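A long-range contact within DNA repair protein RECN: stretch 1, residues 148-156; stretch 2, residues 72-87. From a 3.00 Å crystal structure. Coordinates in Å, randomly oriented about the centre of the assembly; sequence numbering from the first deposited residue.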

# COMPACT_ATOMS: atom_id res chain seq x y z
N ARG A 148 3.27 10.12 -1.94
CA ARG A 148 2.14 10.24 -2.86
C ARG A 148 1.50 8.89 -3.16
O ARG A 148 0.27 8.76 -3.19
CB ARG A 148 2.60 10.87 -4.18
CG ARG A 148 3.27 12.24 -4.06
CD ARG A 148 2.36 13.27 -3.44
NE ARG A 148 2.80 14.64 -3.71
CZ ARG A 148 3.80 15.26 -3.08
NH1 ARG A 148 4.49 14.62 -2.14
NH2 ARG A 148 4.12 16.51 -3.40
N LEU A 149 2.34 7.88 -3.38
CA LEU A 149 1.88 6.55 -3.78
C LEU A 149 2.13 5.49 -2.72
O LEU A 149 3.11 5.55 -1.98
CB LEU A 149 2.57 6.12 -5.07
CG LEU A 149 1.86 6.39 -6.39
CD1 LEU A 149 2.67 5.81 -7.53
CD2 LEU A 149 0.46 5.79 -6.37
N THR A 150 1.25 4.51 -2.67
CA THR A 150 1.45 3.31 -1.88
C THR A 150 0.97 2.13 -2.70
O THR A 150 -0.22 2.02 -2.97
CB THR A 150 0.64 3.35 -0.58
OG1 THR A 150 1.14 4.38 0.27
CG2 THR A 150 0.75 2.02 0.13
N ILE A 151 1.88 1.25 -3.11
CA ILE A 151 1.47 0.04 -3.80
C ILE A 151 1.56 -1.14 -2.86
O ILE A 151 2.62 -1.40 -2.28
CB ILE A 151 2.34 -0.24 -5.03
CG1 ILE A 151 2.01 0.74 -6.16
CG2 ILE A 151 2.12 -1.67 -5.51
CD1 ILE A 151 2.80 2.00 -6.11
N HIS A 152 0.46 -1.87 -2.69
CA HIS A 152 0.44 -2.94 -1.70
C HIS A 152 0.70 -4.33 -2.25
O HIS A 152 0.34 -4.66 -3.38
CB HIS A 152 -0.82 -2.91 -0.85
CG HIS A 152 -0.78 -1.88 0.23
ND1 HIS A 152 0.25 -1.80 1.14
CD2 HIS A 152 -1.65 -0.89 0.55
CE1 HIS A 152 0.02 -0.80 1.97
NE2 HIS A 152 -1.13 -0.23 1.64
N TRP A 153 1.28 -5.15 -1.37
CA TRP A 153 1.92 -6.40 -1.72
C TRP A 153 3.30 -6.02 -2.24
O TRP A 153 4.28 -6.15 -1.51
CB TRP A 153 1.02 -7.22 -2.66
CG TRP A 153 1.62 -8.31 -3.54
CD1 TRP A 153 0.94 -9.02 -4.49
CD2 TRP A 153 2.97 -8.80 -3.57
NE1 TRP A 153 1.78 -9.91 -5.11
CE2 TRP A 153 3.03 -9.80 -4.57
CE3 TRP A 153 4.13 -8.50 -2.86
CZ2 TRP A 153 4.20 -10.49 -4.87
CZ3 TRP A 153 5.29 -9.19 -3.16
CH2 TRP A 153 5.31 -10.17 -4.15
N GLN A 154 3.40 -5.50 -3.45
CA GLN A 154 4.73 -5.22 -4.01
C GLN A 154 5.59 -4.20 -3.26
O GLN A 154 6.81 -4.29 -3.27
CB GLN A 154 4.64 -4.83 -5.49
CG GLN A 154 4.43 -5.99 -6.42
CD GLN A 154 2.98 -6.35 -6.58
OE1 GLN A 154 2.12 -5.86 -5.85
NE2 GLN A 154 2.69 -7.21 -7.54
N HIS A 155 4.95 -3.22 -2.62
CA HIS A 155 5.71 -2.16 -1.95
C HIS A 155 5.21 -1.87 -0.54
O HIS A 155 5.28 -0.73 -0.07
CB HIS A 155 5.68 -0.87 -2.78
CG HIS A 155 6.33 -1.00 -4.12
ND1 HIS A 155 7.68 -0.82 -4.31
CD2 HIS A 155 5.81 -1.29 -5.33
CE1 HIS A 155 7.97 -1.00 -5.59
NE2 HIS A 155 6.85 -1.28 -6.23
N SER A 156 4.72 -2.90 0.14
CA SER A 156 4.27 -2.75 1.52
C SER A 156 5.46 -2.60 2.46
O SER A 156 5.31 -2.15 3.59
CB SER A 156 3.41 -3.94 1.93
OG SER A 156 2.32 -4.10 1.05
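Stretch 2 72-87: GKSIIVDALGLLLGGR

Stretch 2 is helical from Gly 72, continuing a helix that begins earlier in the chain, through about Leu 83. Its hydrogen bonds include Ile 76 N to Gly 72 O at 2.9 Å, but the helix widens into a pi-type turn at 74-79, where Ala 79 N reaches back five residues to Ser 74 O at 2.6 Å. The helix is followed by a Schellman motif: Gly 85 takes a positive phi of 90°, with Gly 86 N bonded to Gly 81 O at 3.1 Å and Gly 85 N to Leu 82 O at 3.1 Å. A CB at those backbone angles would be jammed against the preceding carbonyl oxygen, which by itself calls for glycine.

This helix packs against the weakly bonded strand of stretch 1, about 149-152. The axes approach to 9.1 Å with a signed crossing angle of -135°, so the two segments run obliquely and more antiparallel than parallel. The register agrees: Leu 149 CA lies 6.8 Å from Leu 84 CA, and Ile 151 CA lies 6.9 Å from Val 77 CA, so moving forward along the strand means moving back along the helix.

No hydrogen bond crosses the interface, and apolar packing supplies most of the contact. The extended backbone points the CA-to-CB bonds of Leu 149 and Ile 151 toward the helix, while that of Thr 150 between them points away. Leu 149 CD1 sits 3.8 Å from Leu 80 CB, and Leu 149 CB lies 3.9 Å from Leu 84 CD2. Ile 151 CD1 meets Leu 84 CD1 at 3.4 Å, a close approach for two methyl groups, and lies 4.3 Å from Leu 80 CB; on its other branch, Ile 151 CG2 is 4.2 Å from Val 77 CG1. Leu 84 thus touches both of the strand residues whose CA-to-CB bonds point toward the helix, Leu 149 and Ile 151.

Beyond the strand, the His 155 ring adds a CH-pi contact. Leu 84 CD1 stands 3.9 Å from the centroid of the His 155 ring and 24° off its normal, placing the methyl over one face. The same ring also lies near two glycines of stretch 2: His 155 NE2 is 3.9 Å from Gly 81 CA, and His 155 CE1 is 4.2 Å from Gly 86 CA, both oblique to the ring.

Polar side chains contribute at the margin. Gln 154 CD rests 3.6 Å from Val 77 CG1, while Gln 154 NE2 and Lys 73 NZ are 3.9 Å apart. Lys 73 is instead paired within its own helix, where Lys 73 NZ and Asp 78 OD1 form a salt bridge at 3.1 Å that includes a weak hydrogen bond.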

# COMPACT_ATOMS: atom_id res chain seq x y z
N GLY A 72 -3.63 -4.29 -17.19
CA GLY A 72 -3.99 -3.33 -16.16
C GLY A 72 -2.93 -3.28 -15.07
O GLY A 72 -2.60 -2.21 -14.56
N LYS A 73 -2.40 -4.44 -14.72
CA LYS A 73 -1.36 -4.54 -13.70
C LYS A 73 -0.12 -3.77 -14.14
O LYS A 73 0.52 -3.10 -13.33
CB LYS A 73 -1.01 -6.00 -13.44
CG LYS A 73 0.36 -6.20 -12.80
CD LYS A 73 0.33 -7.32 -11.77
CE LYS A 73 1.63 -8.10 -11.76
NZ LYS A 73 2.80 -7.23 -11.45
N SER A 74 0.20 -3.85 -15.43
CA SER A 74 1.35 -3.15 -15.97
C SER A 74 1.18 -1.65 -15.82
O SER A 74 2.13 -0.94 -15.48
CB SER A 74 1.55 -3.51 -17.45
OG SER A 74 1.65 -4.91 -17.63
N ILE A 75 -0.04 -1.16 -16.05
CA ILE A 75 -0.33 0.25 -15.89
C ILE A 75 -0.27 0.68 -14.43
O ILE A 75 0.36 1.67 -14.09
CB ILE A 75 -1.72 0.56 -16.46
CG1 ILE A 75 -1.75 0.21 -17.95
CG2 ILE A 75 -2.06 2.02 -16.25
CD1 ILE A 75 -3.08 0.48 -18.61
N ILE A 76 -0.91 -0.09 -13.57
CA ILE A 76 -1.11 0.33 -12.19
C ILE A 76 -0.08 -0.18 -11.20
O ILE A 76 0.32 0.54 -10.29
CB ILE A 76 -2.49 -0.08 -11.70
CG1 ILE A 76 -3.54 0.51 -12.62
CG2 ILE A 76 -2.70 0.39 -10.28
CD1 ILE A 76 -3.47 2.00 -12.68
N VAL A 77 0.34 -1.42 -11.35
CA VAL A 77 1.33 -1.96 -10.44
C VAL A 77 2.73 -1.77 -11.01
O VAL A 77 3.59 -1.18 -10.36
CB VAL A 77 1.08 -3.45 -10.12
CG1 VAL A 77 2.03 -3.92 -9.04
CG2 VAL A 77 -0.36 -3.64 -9.67
N ASP A 78 2.95 -2.23 -12.24
CA ASP A 78 4.26 -2.20 -12.86
C ASP A 78 4.75 -0.79 -13.15
O ASP A 78 5.87 -0.43 -12.78
CB ASP A 78 4.28 -3.04 -14.14
CG ASP A 78 4.20 -4.52 -13.85
OD1 ASP A 78 4.46 -4.92 -12.70
OD2 ASP A 78 3.87 -5.30 -14.78
N ALA A 79 3.93 0.01 -13.82
CA ALA A 79 4.32 1.38 -14.17
C ALA A 79 4.47 2.24 -12.93
O ALA A 79 5.53 2.80 -12.69
CB ALA A 79 3.32 1.99 -15.13
N LEU A 80 3.40 2.37 -12.15
CA LEU A 80 3.46 3.18 -10.94
C LEU A 80 4.61 2.75 -10.03
O LEU A 80 5.17 3.56 -9.29
CB LEU A 80 2.14 3.14 -10.18
CG LEU A 80 0.94 3.77 -10.88
CD1 LEU A 80 -0.30 3.64 -10.02
CD2 LEU A 80 1.22 5.23 -11.19
N GLY A 81 4.97 1.47 -10.10
CA GLY A 81 6.07 0.97 -9.29
C GLY A 81 7.36 1.69 -9.61
O GLY A 81 8.17 1.97 -8.72
N LEU A 82 7.56 1.99 -10.89
CA LEU A 82 8.74 2.71 -11.33
C LEU A 82 8.77 4.12 -10.75
O LEU A 82 9.84 4.61 -10.38
CB LEU A 82 8.77 2.78 -12.85
CG LEU A 82 8.88 1.45 -13.60
CD1 LEU A 82 8.71 1.69 -15.08
CD2 LEU A 82 10.20 0.77 -13.30
N LEU A 83 7.62 4.77 -10.67
CA LEU A 83 7.53 6.10 -10.09
C LEU A 83 7.86 6.07 -8.60
O LEU A 83 8.34 7.05 -8.05
CB LEU A 83 6.14 6.69 -10.29
CG LEU A 83 5.72 6.95 -11.73
CD1 LEU A 83 4.40 7.70 -11.74
CD2 LEU A 83 6.78 7.75 -12.45
N LEU A 84 7.60 4.93 -7.96
CA LEU A 84 7.88 4.78 -6.54
C LEU A 84 9.38 4.67 -6.27
O LEU A 84 9.82 4.72 -5.12
CB LEU A 84 7.17 3.56 -5.97
CG LEU A 84 5.94 3.81 -5.10
CD1 LEU A 84 5.63 2.55 -4.30
CD2 LEU A 84 6.19 4.97 -4.16
N GLY A 85 10.15 4.52 -7.34
CA GLY A 85 11.58 4.36 -7.20
C GLY A 85 11.92 2.90 -7.07
O GLY A 85 12.93 2.53 -6.47
N GLY A 86 11.06 2.06 -7.64
CA GLY A 86 11.28 0.63 -7.62
C GLY A 86 12.46 0.16 -8.44
O GLY A 86 13.20 0.95 -9.03
N ARG A 87 12.65 -1.16 -8.48
CA ARG A 87 13.72 -1.78 -9.25
C ARG A 87 13.71 -1.26 -10.68
O ARG A 87 12.68 -0.84 -11.18
CB ARG A 87 13.52 -3.29 -9.26
CG ARG A 87 14.50 -4.06 -10.12
CD ARG A 87 14.31 -5.55 -9.91
NE ARG A 87 14.31 -5.88 -8.49
CZ ARG A 87 13.21 -6.08 -7.77
NH1 ARG A 87 12.01 -6.00 -8.34
NH2 ARG A 87 13.31 -6.37 -6.48